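Local atomic coordinates of porin (Pseudomonas aeruginosa, PDB entry 3T24), a protein that forms a beta-barrel channel of the OprD family in the outer membrane, probably letting small carboxylate-bearing solutes pass. Residues F24-R29 / N385-N390; D95-A100 / S130-Q135; G101-L106 / G116-K121; R242-T247 / N256-A261. All coordinates share one frame; numbering follows the deposited sequence.

Contact 1 of 4, residues F24-R29 / N385-N390. With SO4 (sulfate ion), chain G; SO4 (sulfate ion), chain D.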
# COMPACT_ATOMS: atom_id res chain seq x y z
N PHE A 24 -7.70 -10.85 -13.23
CA PHE A 24 -7.50 -11.77 -12.13
C PHE A 24 -8.53 -12.89 -12.07
O PHE A 24 -9.69 -12.72 -12.45
CB PHE A 24 -7.37 -11.03 -10.78
CG PHE A 24 -8.65 -10.92 -10.02
CD1 PHE A 24 -9.12 -12.00 -9.29
CD2 PHE A 24 -9.38 -9.75 -10.02
CE1 PHE A 24 -10.30 -11.92 -8.58
CE2 PHE A 24 -10.57 -9.66 -9.31
CZ PHE A 24 -11.03 -10.75 -8.59
N ASN A 25 -8.07 -14.06 -11.64
CA ASN A 25 -8.99 -15.16 -11.37
C ASN A 25 -8.76 -15.70 -9.97
O ASN A 25 -7.66 -15.64 -9.43
CB ASN A 25 -8.92 -16.26 -12.43
CG ASN A 25 -7.58 -16.96 -12.46
OD1 ASN A 25 -6.88 -17.04 -11.46
ND2 ASN A 25 -7.21 -17.47 -13.63
N ARG A 26 -9.82 -16.20 -9.37
CA ARG A 26 -9.75 -16.67 -8.00
C ARG A 26 -10.51 -17.98 -7.90
O ARG A 26 -11.62 -18.11 -8.39
CB ARG A 26 -10.33 -15.62 -7.06
CG ARG A 26 -10.49 -16.06 -5.63
CD ARG A 26 -11.06 -14.92 -4.81
NE ARG A 26 -10.17 -13.77 -4.83
CZ ARG A 26 -10.55 -12.53 -4.55
NH1 ARG A 26 -11.81 -12.27 -4.24
NH2 ARG A 26 -9.66 -11.54 -4.60
N ASP A 27 -9.88 -18.97 -7.28
CA ASP A 27 -10.49 -20.28 -7.13
C ASP A 27 -10.64 -20.65 -5.64
O ASP A 27 -9.66 -20.92 -4.96
CB ASP A 27 -9.64 -21.31 -7.87
CG ASP A 27 -10.22 -22.70 -7.81
OD1 ASP A 27 -11.44 -22.86 -7.58
OD2 ASP A 27 -9.44 -23.65 -8.02
N PHE A 28 -11.87 -20.62 -5.13
CA PHE A 28 -12.10 -21.08 -3.75
C PHE A 28 -12.00 -22.59 -3.61
O PHE A 28 -12.67 -23.35 -4.31
CB PHE A 28 -13.43 -20.58 -3.20
CG PHE A 28 -13.48 -19.10 -3.02
CD1 PHE A 28 -13.34 -18.52 -1.76
CD2 PHE A 28 -13.63 -18.27 -4.13
CE1 PHE A 28 -13.36 -17.14 -1.60
CE2 PHE A 28 -13.65 -16.88 -3.98
CZ PHE A 28 -13.52 -16.32 -2.71
N ARG A 29 -11.13 -23.01 -2.70
CA ARG A 29 -10.84 -24.42 -2.51
C ARG A 29 -11.50 -24.98 -1.24
O ARG A 29 -11.38 -24.40 -0.16
CB ARG A 29 -9.33 -24.63 -2.43
CG ARG A 29 -8.56 -24.00 -3.57
CD ARG A 29 -8.88 -24.66 -4.92
NE ARG A 29 -8.48 -26.06 -4.96
CZ ARG A 29 -8.63 -26.85 -6.03
NH1 ARG A 29 -9.15 -26.35 -7.15
NH2 ARG A 29 -8.26 -28.13 -5.98
N ASN A 385 -12.37 -19.67 4.62
CA ASN A 385 -12.30 -19.96 3.18
C ASN A 385 -10.89 -20.05 2.66
O ASN A 385 -10.07 -19.19 2.94
CB ASN A 385 -13.01 -18.88 2.34
CG ASN A 385 -14.24 -18.31 3.01
OD1 ASN A 385 -14.36 -17.09 3.20
ND2 ASN A 385 -15.18 -19.19 3.35
N ASP A 386 -10.59 -21.07 1.87
CA ASP A 386 -9.30 -21.12 1.18
C ASP A 386 -9.44 -20.71 -0.28
O ASP A 386 -10.38 -21.12 -0.95
CB ASP A 386 -8.74 -22.54 1.24
CG ASP A 386 -8.40 -22.98 2.64
OD1 ASP A 386 -8.47 -22.13 3.55
OD2 ASP A 386 -8.06 -24.16 2.82
N TYR A 387 -8.48 -19.95 -0.80
CA TYR A 387 -8.44 -19.79 -2.25
C TYR A 387 -7.07 -19.55 -2.85
O TYR A 387 -6.14 -19.15 -2.17
CB TYR A 387 -9.42 -18.72 -2.73
CG TYR A 387 -9.26 -17.37 -2.10
CD1 TYR A 387 -9.86 -17.08 -0.88
CD2 TYR A 387 -8.54 -16.37 -2.73
CE1 TYR A 387 -9.75 -15.83 -0.30
CE2 TYR A 387 -8.42 -15.10 -2.15
CZ TYR A 387 -9.04 -14.84 -0.95
OH TYR A 387 -8.92 -13.61 -0.36
N ASP A 388 -6.98 -19.86 -4.15
CA ASP A 388 -5.87 -19.48 -5.01
C ASP A 388 -6.28 -18.30 -5.85
O ASP A 388 -7.47 -18.08 -6.11
CB ASP A 388 -5.50 -20.63 -5.96
CG ASP A 388 -5.27 -21.95 -5.23
OD1 ASP A 388 -5.54 -23.02 -5.82
OD2 ASP A 388 -4.82 -21.90 -4.07
N GLU A 389 -5.30 -17.55 -6.34
CA GLU A 389 -5.58 -16.34 -7.07
C GLU A 389 -4.43 -16.02 -7.99
O GLU A 389 -3.27 -16.15 -7.60
CB GLU A 389 -5.83 -15.21 -6.07
CG GLU A 389 -6.03 -13.84 -6.63
CD GLU A 389 -6.17 -12.81 -5.51
OE1 GLU A 389 -7.25 -12.75 -4.89
OE2 GLU A 389 -5.19 -12.07 -5.24
N ASN A 390 -4.75 -15.65 -9.22
CA ASN A 390 -3.76 -15.15 -10.18
C ASN A 390 -4.14 -13.75 -10.63
O ASN A 390 -5.29 -13.50 -10.98
CB ASN A 390 -3.66 -16.06 -11.42
CG ASN A 390 -3.22 -17.47 -11.07
OD1 ASN A 390 -2.03 -17.76 -10.97
ND2 ASN A 390 -4.19 -18.35 -10.89
S SO4 G . -10.56 -29.12 -9.12
O1 SO4 G . -9.19 -29.55 -8.84
O2 SO4 G . -10.63 -28.49 -10.44
O3 SO4 G . -11.47 -30.26 -9.07
O4 SO4 G . -10.98 -28.15 -8.11
S SO4 D . -6.05 -28.28 -2.24
O1 SO4 D . -6.35 -29.53 -1.56
O2 SO4 D . -5.90 -28.49 -3.68
O3 SO4 D . -7.18 -27.38 -2.05
O4 SO4 D . -4.82 -27.76 -1.66
O HOH W 1 -6.85 -23.16 -8.03
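E389 OE1 is gripped by two nitrogens of R26: NH2 at 2.7 Å and NE at 3.1 Å. Both bonds lie close to the guanidinium plane, yet they use different sides of the oxygen, NE taking its anti lone pair and NH2 arriving on the syn side, 32° out of the carboxylate plane. The other oxygen, OE2, is held by R391 and Q300. R26 reaches this position past Y387, with CD 4.0 Å from the ring centroid and over its face. The same ring lies beside that of F28, the planes 41° apart; Y387 CB in turn sits over one face of the F28 ring.

On the other face of the strands, N390 ND2 donates to N25 OD1 at 3.0 Å, in plane and on a lone pair, while N390 OD1 turns to N376 and W374. Nearby, one water donates to both D27 OD2 and D388 OD1. D27 OD2 also pairs with R29 NH1 and D388 OD2 with R380, which would offset the repulsion between the carboxylates; D27 OD1 bonds S34 OG. R29 also makes weak bonds to two sulfates.

Between these two layers of side chains runs an antiparallel ladder with the strand directions 158° apart; D27 N to D388 O measures 2.8 Å. Joining strand 14-30 to strand 386-399, the first to the last, it is the seam that closes a porin-type beta-barrel.

Contact 2 of 4, residues D95-A100 / S130-Q135. With C8E ((hydroxyethyloxy)tri(ethyloxy)octane), chain N; SO4 (sulfate ion), chain F.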
# COMPACT_ATOMS: atom_id res chain seq x y z
N ASP A 95 -19.66 -1.10 -15.22
CA ASP A 95 -18.94 -1.26 -16.48
C ASP A 95 -17.94 -0.12 -16.65
O ASP A 95 -16.80 -0.35 -17.00
CB ASP A 95 -19.86 -1.35 -17.70
CG ASP A 95 -20.55 -2.71 -17.81
OD1 ASP A 95 -20.15 -3.64 -17.08
OD2 ASP A 95 -21.48 -2.84 -18.64
N ASP A 96 -18.40 1.09 -16.39
CA ASP A 96 -17.53 2.26 -16.40
C ASP A 96 -17.49 2.86 -15.02
O ASP A 96 -18.52 3.05 -14.39
CB ASP A 96 -18.03 3.32 -17.39
CG ASP A 96 -18.27 2.77 -18.77
OD1 ASP A 96 -17.44 1.98 -19.26
OD2 ASP A 96 -19.32 3.10 -19.36
N TYR A 97 -16.29 3.20 -14.58
CA TYR A 97 -16.11 3.86 -13.30
C TYR A 97 -14.79 4.63 -13.34
O TYR A 97 -14.04 4.56 -14.31
CB TYR A 97 -16.14 2.83 -12.15
CG TYR A 97 -15.09 1.75 -12.28
CD1 TYR A 97 -13.86 1.88 -11.65
CD2 TYR A 97 -15.31 0.64 -13.08
CE1 TYR A 97 -12.87 0.91 -11.80
CE2 TYR A 97 -14.32 -0.34 -13.24
CZ TYR A 97 -13.12 -0.20 -12.59
OH TYR A 97 -12.14 -1.17 -12.73
N GLY A 98 -14.52 5.37 -12.27
CA GLY A 98 -13.31 6.16 -12.18
C GLY A 98 -13.61 7.55 -11.65
O GLY A 98 -14.67 7.78 -11.06
N GLU A 99 -12.69 8.47 -11.89
CA GLU A 99 -12.80 9.81 -11.33
C GLU A 99 -11.87 10.81 -12.02
O GLU A 99 -10.91 10.44 -12.70
CB GLU A 99 -12.46 9.79 -9.84
CG GLU A 99 -11.14 9.07 -9.55
CD GLU A 99 -10.62 9.34 -8.15
OE1 GLU A 99 -11.13 10.26 -7.48
OE2 GLU A 99 -9.69 8.63 -7.70
N ALA A 100 -12.19 12.08 -11.83
CA ALA A 100 -11.32 13.16 -12.25
C ALA A 100 -10.98 13.94 -10.99
O ALA A 100 -11.84 14.20 -10.16
CB ALA A 100 -12.01 14.06 -13.28
N SER A 130 -3.19 -1.72 -6.16
CA SER A 130 -2.83 -3.05 -6.62
C SER A 130 -3.80 -3.53 -7.70
O SER A 130 -3.51 -4.52 -8.37
CB SER A 130 -2.83 -4.03 -5.44
OG SER A 130 -4.15 -4.18 -4.93
N ARG A 131 -4.94 -2.86 -7.84
CA ARG A 131 -5.93 -3.21 -8.88
C ARG A 131 -5.75 -2.35 -10.14
O ARG A 131 -4.64 -2.02 -10.52
CB ARG A 131 -7.36 -3.03 -8.37
CG ARG A 131 -7.72 -3.87 -7.17
CD ARG A 131 -7.63 -5.35 -7.47
NE ARG A 131 -7.75 -6.12 -6.24
CZ ARG A 131 -8.84 -6.79 -5.88
NH1 ARG A 131 -9.91 -6.79 -6.66
NH2 ARG A 131 -8.84 -7.46 -4.73
N LEU A 132 -6.86 -1.96 -10.77
CA LEU A 132 -6.77 -1.18 -12.02
C LEU A 132 -6.46 0.30 -11.78
O LEU A 132 -5.57 0.86 -12.39
CB LEU A 132 -8.07 -1.31 -12.83
CG LEU A 132 -8.02 -0.73 -14.25
CD1 LEU A 132 -7.03 -1.50 -15.16
CD2 LEU A 132 -9.43 -0.72 -14.89
N LEU A 133 -7.24 0.91 -10.91
CA LEU A 133 -7.16 2.32 -10.60
C LEU A 133 -6.82 2.50 -9.12
O LEU A 133 -7.26 1.73 -8.26
CB LEU A 133 -8.51 2.97 -10.91
CG LEU A 133 -9.09 2.74 -12.32
CD1 LEU A 133 -10.40 3.50 -12.50
CD2 LEU A 133 -8.09 3.13 -13.42
N PRO A 134 -6.00 3.50 -8.82
CA PRO A 134 -5.59 3.78 -7.44
C PRO A 134 -6.74 4.27 -6.57
O PRO A 134 -7.68 4.90 -7.04
CB PRO A 134 -4.52 4.89 -7.59
CG PRO A 134 -4.83 5.53 -8.90
CD PRO A 134 -5.40 4.44 -9.79
N GLN A 135 -6.67 3.92 -5.29
CA GLN A 135 -7.49 4.54 -4.26
C GLN A 135 -6.95 5.96 -4.08
O GLN A 135 -5.74 6.17 -4.03
CB GLN A 135 -7.34 3.73 -2.96
CG GLN A 135 -8.07 4.28 -1.74
CD GLN A 135 -7.70 3.54 -0.46
OE1 GLN A 135 -6.53 3.24 -0.22
NE2 GLN A 135 -8.71 3.22 0.35
C7 C8E N . -5.83 14.97 -17.57
C8 C8E N . -6.93 14.99 -16.52
O9 C8E N . -7.88 15.99 -16.83
C10 C8E N . -9.14 15.77 -16.22
C11 C8E N . -9.45 17.09 -15.54
O12 C8E N . -10.84 17.29 -15.35
C13 C8E N . -11.13 17.52 -13.99
C14 C8E N . -12.63 17.71 -13.77
O15 C8E N . -12.79 18.25 -12.48
C16 C8E N . -12.96 17.24 -11.50
C17 C8E N . -14.25 17.48 -10.73
O18 C8E N . -15.39 17.43 -11.55
C19 C8E N . -16.49 16.81 -10.91
C20 C8E N . -17.66 17.78 -10.73
O21 C8E N . -17.26 19.11 -11.00
S SO4 F . -6.05 -6.38 -3.17
O1 SO4 F . -4.86 -6.29 -2.32
O2 SO4 F . -5.73 -5.96 -4.54
O3 SO4 F . -6.54 -7.75 -3.26
O4 SO4 F . -7.07 -5.51 -2.60
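Y97 of the barrel wall meets L132 and L133 of an inward-folded loop in a small apolar contact, with 170 Å² buried and no hydrogen bond between the segments. The wall side is strand 96-108; the loop follows strand 111-115 and has no regular secondary structure here.

CE1 and OH of Y97 do the touching. L133 CD1 lies 3.6 Å from Y97 CE1, approaching the ring obliquely, and the same methyl is 4.0 Å from G98 CA, so one branch covers both side chain and backbone. L132 brings its CD2 to the hydroxyl, 3.5 Å from Y97 OH. In L132, CG stands anti to the backbone N (chi1 -171°), and from there the CD2 branch meets the tyrosine oxygen. Farther along, E99 comes near P134, but its OE2 bonds to T136.

The loop's other side is polar. R131 NE reaches O2 of a bound sulfate at 2.6 Å, and R131 NH2 reaches O3 of that ion at 2.7 Å. R163 and R391 bind the same ion, which probably eases the crowding of positive charge; such an arginine cluster is consistent with the basic track lining OprD-family channels.

R20 donates to the carbonyls of R131 and L132. L132 packs on F22 of strand 14-30 and A42 of strand 33-50, L133 on L46 of strand 33-50, and P134 on L67 of strand 58-73, which places the loop against the inner side of four successive wall strands.

Contact 3 of 4, residues G101-L106 / G116-K121. With SO4 (sulfate ion), chain H.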
# COMPACT_ATOMS: atom_id res chain seq x y z
N GLY A 101 -9.71 14.28 -10.85
CA GLY A 101 -9.26 14.95 -9.64
C GLY A 101 -8.35 16.11 -9.97
O GLY A 101 -7.51 16.02 -10.88
N ILE A 102 -8.54 17.20 -9.24
CA ILE A 102 -7.66 18.36 -9.30
C ILE A 102 -7.01 18.56 -7.93
O ILE A 102 -7.63 18.31 -6.90
CB ILE A 102 -8.43 19.62 -9.68
CG1 ILE A 102 -8.91 19.52 -11.13
CG2 ILE A 102 -7.55 20.86 -9.53
CD1 ILE A 102 -7.91 20.10 -12.13
N THR A 103 -5.77 19.00 -7.94
CA THR A 103 -5.07 19.31 -6.71
C THR A 103 -4.37 20.64 -6.87
O THR A 103 -3.58 20.82 -7.80
CB THR A 103 -4.00 18.25 -6.41
OG1 THR A 103 -4.56 16.94 -6.55
CG2 THR A 103 -3.44 18.42 -4.99
N ALA A 104 -4.65 21.57 -5.96
CA ALA A 104 -3.89 22.82 -5.92
C ALA A 104 -2.63 22.60 -5.10
O ALA A 104 -2.67 21.96 -4.06
CB ALA A 104 -4.72 23.95 -5.32
N LYS A 105 -1.51 23.14 -5.59
CA LYS A 105 -0.23 23.01 -4.92
C LYS A 105 0.34 24.38 -4.57
O LYS A 105 0.41 25.27 -5.44
CB LYS A 105 0.79 22.31 -5.84
CG LYS A 105 0.29 21.09 -6.53
CD LYS A 105 1.44 20.26 -7.07
CE LYS A 105 2.07 20.89 -8.29
NZ LYS A 105 2.71 19.84 -9.13
N LEU A 106 0.78 24.52 -3.32
CA LEU A 106 1.52 25.70 -2.86
C LEU A 106 2.86 25.28 -2.30
O LEU A 106 2.97 24.27 -1.62
CB LEU A 106 0.74 26.48 -1.81
CG LEU A 106 -0.44 27.28 -2.35
CD1 LEU A 106 -1.40 26.33 -3.01
CD2 LEU A 106 -1.14 28.02 -1.23
N GLY A 116 -7.05 19.02 -2.26
CA GLY A 116 -7.88 18.35 -3.25
C GLY A 116 -7.62 16.85 -3.26
O GLY A 116 -7.72 16.18 -2.24
N THR A 117 -7.26 16.32 -4.42
CA THR A 117 -7.03 14.90 -4.58
C THR A 117 -5.62 14.54 -4.10
O THR A 117 -4.65 15.01 -4.67
CB THR A 117 -7.27 14.47 -6.04
OG1 THR A 117 -8.65 14.69 -6.37
CG2 THR A 117 -6.93 13.01 -6.26
N LEU A 118 -5.54 13.75 -3.03
CA LEU A 118 -4.26 13.39 -2.42
C LEU A 118 -4.00 11.89 -2.46
O LEU A 118 -4.94 11.09 -2.44
CB LEU A 118 -4.21 13.86 -0.96
CG LEU A 118 -4.57 15.33 -0.75
CD1 LEU A 118 -4.73 15.62 0.71
CD2 LEU A 118 -3.53 16.23 -1.38
N THR A 119 -2.74 11.51 -2.49
CA THR A 119 -2.39 10.09 -2.40
C THR A 119 -1.16 9.97 -1.47
O THR A 119 -0.04 9.72 -1.91
CB THR A 119 -2.19 9.46 -3.81
OG1 THR A 119 -2.24 8.04 -3.71
CG2 THR A 119 -0.87 9.85 -4.40
N PRO A 120 -1.38 10.18 -0.17
CA PRO A 120 -0.29 10.20 0.81
C PRO A 120 0.38 8.83 0.91
O PRO A 120 -0.24 7.83 0.56
CB PRO A 120 -1.00 10.58 2.11
CG PRO A 120 -2.44 10.27 1.89
CD PRO A 120 -2.71 10.39 0.44
N LYS A 121 1.66 8.79 1.29
CA LYS A 121 2.37 7.52 1.49
C LYS A 121 3.02 7.56 2.86
O LYS A 121 4.13 8.05 3.01
CB LYS A 121 3.44 7.30 0.43
CG LYS A 121 3.09 6.27 -0.60
CD LYS A 121 4.02 5.07 -0.54
CE LYS A 121 5.46 5.47 -0.78
NZ LYS A 121 6.32 4.26 -0.98
S SO4 H . 5.19 18.04 -6.77
O1 SO4 H . 6.39 17.22 -7.00
O2 SO4 H . 5.04 18.98 -7.89
O3 SO4 H . 4.00 17.19 -6.71
O4 SO4 H . 5.31 18.76 -5.50
O HOH W 2 -10.39 17.16 -6.30
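Two direct hydrogen bonds tie T117 to strand 96-108. In the backbone one, T117 N donates to I102 O over 3.2 Å with an N-H...O angle of 160°, from above the carbonyl plane. The side-chain one is shorter: T103 OG1 donates to T117 O at 2.7 Å, in the carbonyl plane and on a lone pair. T103 can make it because OG1 sits beside its own backbone N, anti to the carbonyl carbon (chi1 -48°). That bond supplies T117 O with a partner where the ladder itself has ended, since T103 and G116 form the lone beta bridge between the segments, a non-hydrogen-bonded antiparallel pair with CA atoms 4.6 Å apart.

Water adds a third link. It donates to I102 O at 3.0 Å and accepts from T117 OG1 at 3.0 Å, which lets I102 O take two donors. T117 OG1 is also bonded to Q138 NE2, so the hydroxyl donates to the water and accepts from the amide.

Van der Waals packing is slight. T117 OG1 rests 3.3 Å from G101 CA, where a CB would stand, an approach open to it because G101 has no side chain. T103 CG2 approaches L118 CD2 at 4.2 Å.

The chain turns a corner at G116 and T117, and G116 has a positive phi of 122°. The arrangement is the take-off of an inward-folded loop, as in other porins: strand 111-115 pairs with 96-108 in the wall, then the chain leaves the barrel surface for its interior.

Contact 4 of 4, residues R242-T247 / N256-A261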
# COMPACT_ATOMS: atom_id res chain seq x y z
N ARG A 242 9.38 -1.87 13.27
CA ARG A 242 8.13 -1.12 13.32
C ARG A 242 7.32 -1.48 14.55
O ARG A 242 7.32 -2.63 14.99
CB ARG A 242 7.28 -1.46 12.10
CG ARG A 242 7.99 -1.29 10.77
CD ARG A 242 7.02 -1.61 9.65
NE ARG A 242 7.66 -1.55 8.34
CZ ARG A 242 7.03 -1.84 7.21
NH1 ARG A 242 5.75 -2.20 7.22
NH2 ARG A 242 7.69 -1.76 6.06
N TRP A 243 6.59 -0.50 15.07
CA TRP A 243 5.73 -0.75 16.22
C TRP A 243 4.62 0.27 16.26
O TRP A 243 4.86 1.46 16.19
CB TRP A 243 6.54 -0.69 17.51
CG TRP A 243 5.75 -1.10 18.69
CD1 TRP A 243 5.53 -2.38 19.14
CD2 TRP A 243 5.05 -0.24 19.59
NE1 TRP A 243 4.74 -2.35 20.26
CE2 TRP A 243 4.43 -1.05 20.56
CE3 TRP A 243 4.89 1.15 19.67
CZ2 TRP A 243 3.67 -0.53 21.60
CZ3 TRP A 243 4.13 1.67 20.70
CH2 TRP A 243 3.53 0.83 21.65
N ALA A 244 3.38 -0.20 16.36
CA ALA A 244 2.24 0.70 16.31
C ALA A 244 1.27 0.38 17.43
O ALA A 244 0.95 -0.79 17.67
CB ALA A 244 1.53 0.58 14.97
N ARG A 245 0.81 1.42 18.10
CA ARG A 245 -0.21 1.30 19.12
C ARG A 245 -1.47 1.95 18.55
O ARG A 245 -1.45 3.12 18.13
CB ARG A 245 0.25 1.99 20.41
CG ARG A 245 -0.77 2.10 21.53
CD ARG A 245 -1.38 0.74 21.78
NE ARG A 245 -2.17 0.65 23.00
CZ ARG A 245 -3.21 -0.17 23.13
NH1 ARG A 245 -3.57 -0.94 22.11
NH2 ARG A 245 -3.90 -0.22 24.26
N SER A 246 -2.56 1.17 18.50
CA SER A 246 -3.83 1.70 18.03
C SER A 246 -4.81 1.59 19.18
O SER A 246 -4.79 0.62 19.93
CB SER A 246 -4.37 0.94 16.82
OG SER A 246 -3.37 0.74 15.83
N THR A 247 -5.69 2.58 19.30
CA THR A 247 -6.57 2.67 20.44
C THR A 247 -7.89 3.21 19.91
O THR A 247 -7.94 3.83 18.84
CB THR A 247 -5.93 3.61 21.47
OG1 THR A 247 -5.94 2.99 22.75
CG2 THR A 247 -6.62 4.96 21.53
N ASN A 256 -4.93 -2.39 19.93
CA ASN A 256 -3.96 -3.20 19.23
C ASN A 256 -2.55 -2.69 19.36
O ASN A 256 -2.29 -1.47 19.30
CB ASN A 256 -4.34 -3.32 17.74
CG ASN A 256 -3.27 -4.02 16.90
OD1 ASN A 256 -2.49 -3.37 16.19
ND2 ASN A 256 -3.27 -5.34 16.93
N LYS A 257 -1.62 -3.62 19.52
CA LYS A 257 -0.22 -3.31 19.34
C LYS A 257 0.30 -4.21 18.22
O LYS A 257 -0.02 -5.39 18.17
CB LYS A 257 0.56 -3.51 20.63
CG LYS A 257 -0.16 -2.97 21.85
CD LYS A 257 0.71 -3.03 23.11
CE LYS A 257 -0.01 -2.45 24.32
NZ LYS A 257 -1.24 -3.22 24.67
N ALA A 258 1.09 -3.64 17.33
CA ALA A 258 1.57 -4.39 16.19
C ALA A 258 3.07 -4.26 16.11
O ALA A 258 3.59 -3.24 15.66
CB ALA A 258 0.93 -3.87 14.91
N LEU A 259 3.78 -5.30 16.54
CA LEU A 259 5.22 -5.33 16.36
C LEU A 259 5.49 -6.09 15.07
O LEU A 259 5.00 -7.20 14.88
CB LEU A 259 5.91 -6.00 17.54
CG LEU A 259 7.44 -6.15 17.49
CD1 LEU A 259 8.16 -4.82 17.27
CD2 LEU A 259 7.98 -6.88 18.75
N ASN A 260 6.24 -5.47 14.18
CA ASN A 260 6.56 -6.10 12.92
C ASN A 260 7.88 -5.58 12.37
O ASN A 260 8.12 -4.38 12.33
CB ASN A 260 5.40 -6.00 11.90
CG ASN A 260 5.07 -4.57 11.51
OD1 ASN A 260 5.18 -4.20 10.35
ND2 ASN A 260 4.62 -3.77 12.48
N ALA A 261 8.73 -6.51 11.96
CA ALA A 261 10.08 -6.18 11.54
C ALA A 261 10.51 -7.10 10.39
O ALA A 261 10.14 -8.27 10.34
CB ALA A 261 11.03 -6.31 12.70
O HOH W 3 -1.57 -0.96 16.30
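R242 to S246 pair in register with N260 to N256 as an antiparallel ladder, the strand directions 172° apart; A258 N donates to A244 O at 2.9 Å and S246 N to N256 O at 2.8 Å, whereas the R242 N to N260 O bond is weak.

W243, R245, K257 and L259 occupy one face. L259 CB lies 4.0 Å from W243 CD1, at the indole edge, and these two side chains cross at about a right angle. R245 bends at chi2 (51°), and its NH1 donates to N256 O over 3.1 Å, from well above that carbonyl plane; N256 O thus takes a second donor. Over the centre of the R245 guanidinium, 3.9 Å above its plane, stands K257 NZ.

On the opposite face R242 extends past N260, CD 3.3 Å from N260 OD1, which bonds to V296 N; the R242 guanidinium pairs with D240 and makes a cation-pi contact with Y294. A244 and A258 lie between, small and buried, while S246 turns to Q220 and N256 to T283.

R245 NH2 and K257 NZ are like charges 4.0 Å apart, a cost probably eased by the salt bridge of R245 NH1 with D255.

All four contacts belong to the antiparallel barrel wall or to the loop folded into it. Contact 1 joins the first strand to the last, so the chain between its segments contains the other three. Contact 3 lies within the span bridged by contact 2, and both use strand 96-108; their centres are about 17 Å apart, and they fix two places on the same inward loop. Contact 4, a hairpin of strands 235-248 and 255-267, comes later along the chain, its centre about 31 Å from that of contact 2. Contacts 1 and 2 touch, F24 packing on R131, which brings the loop to the barrel seam.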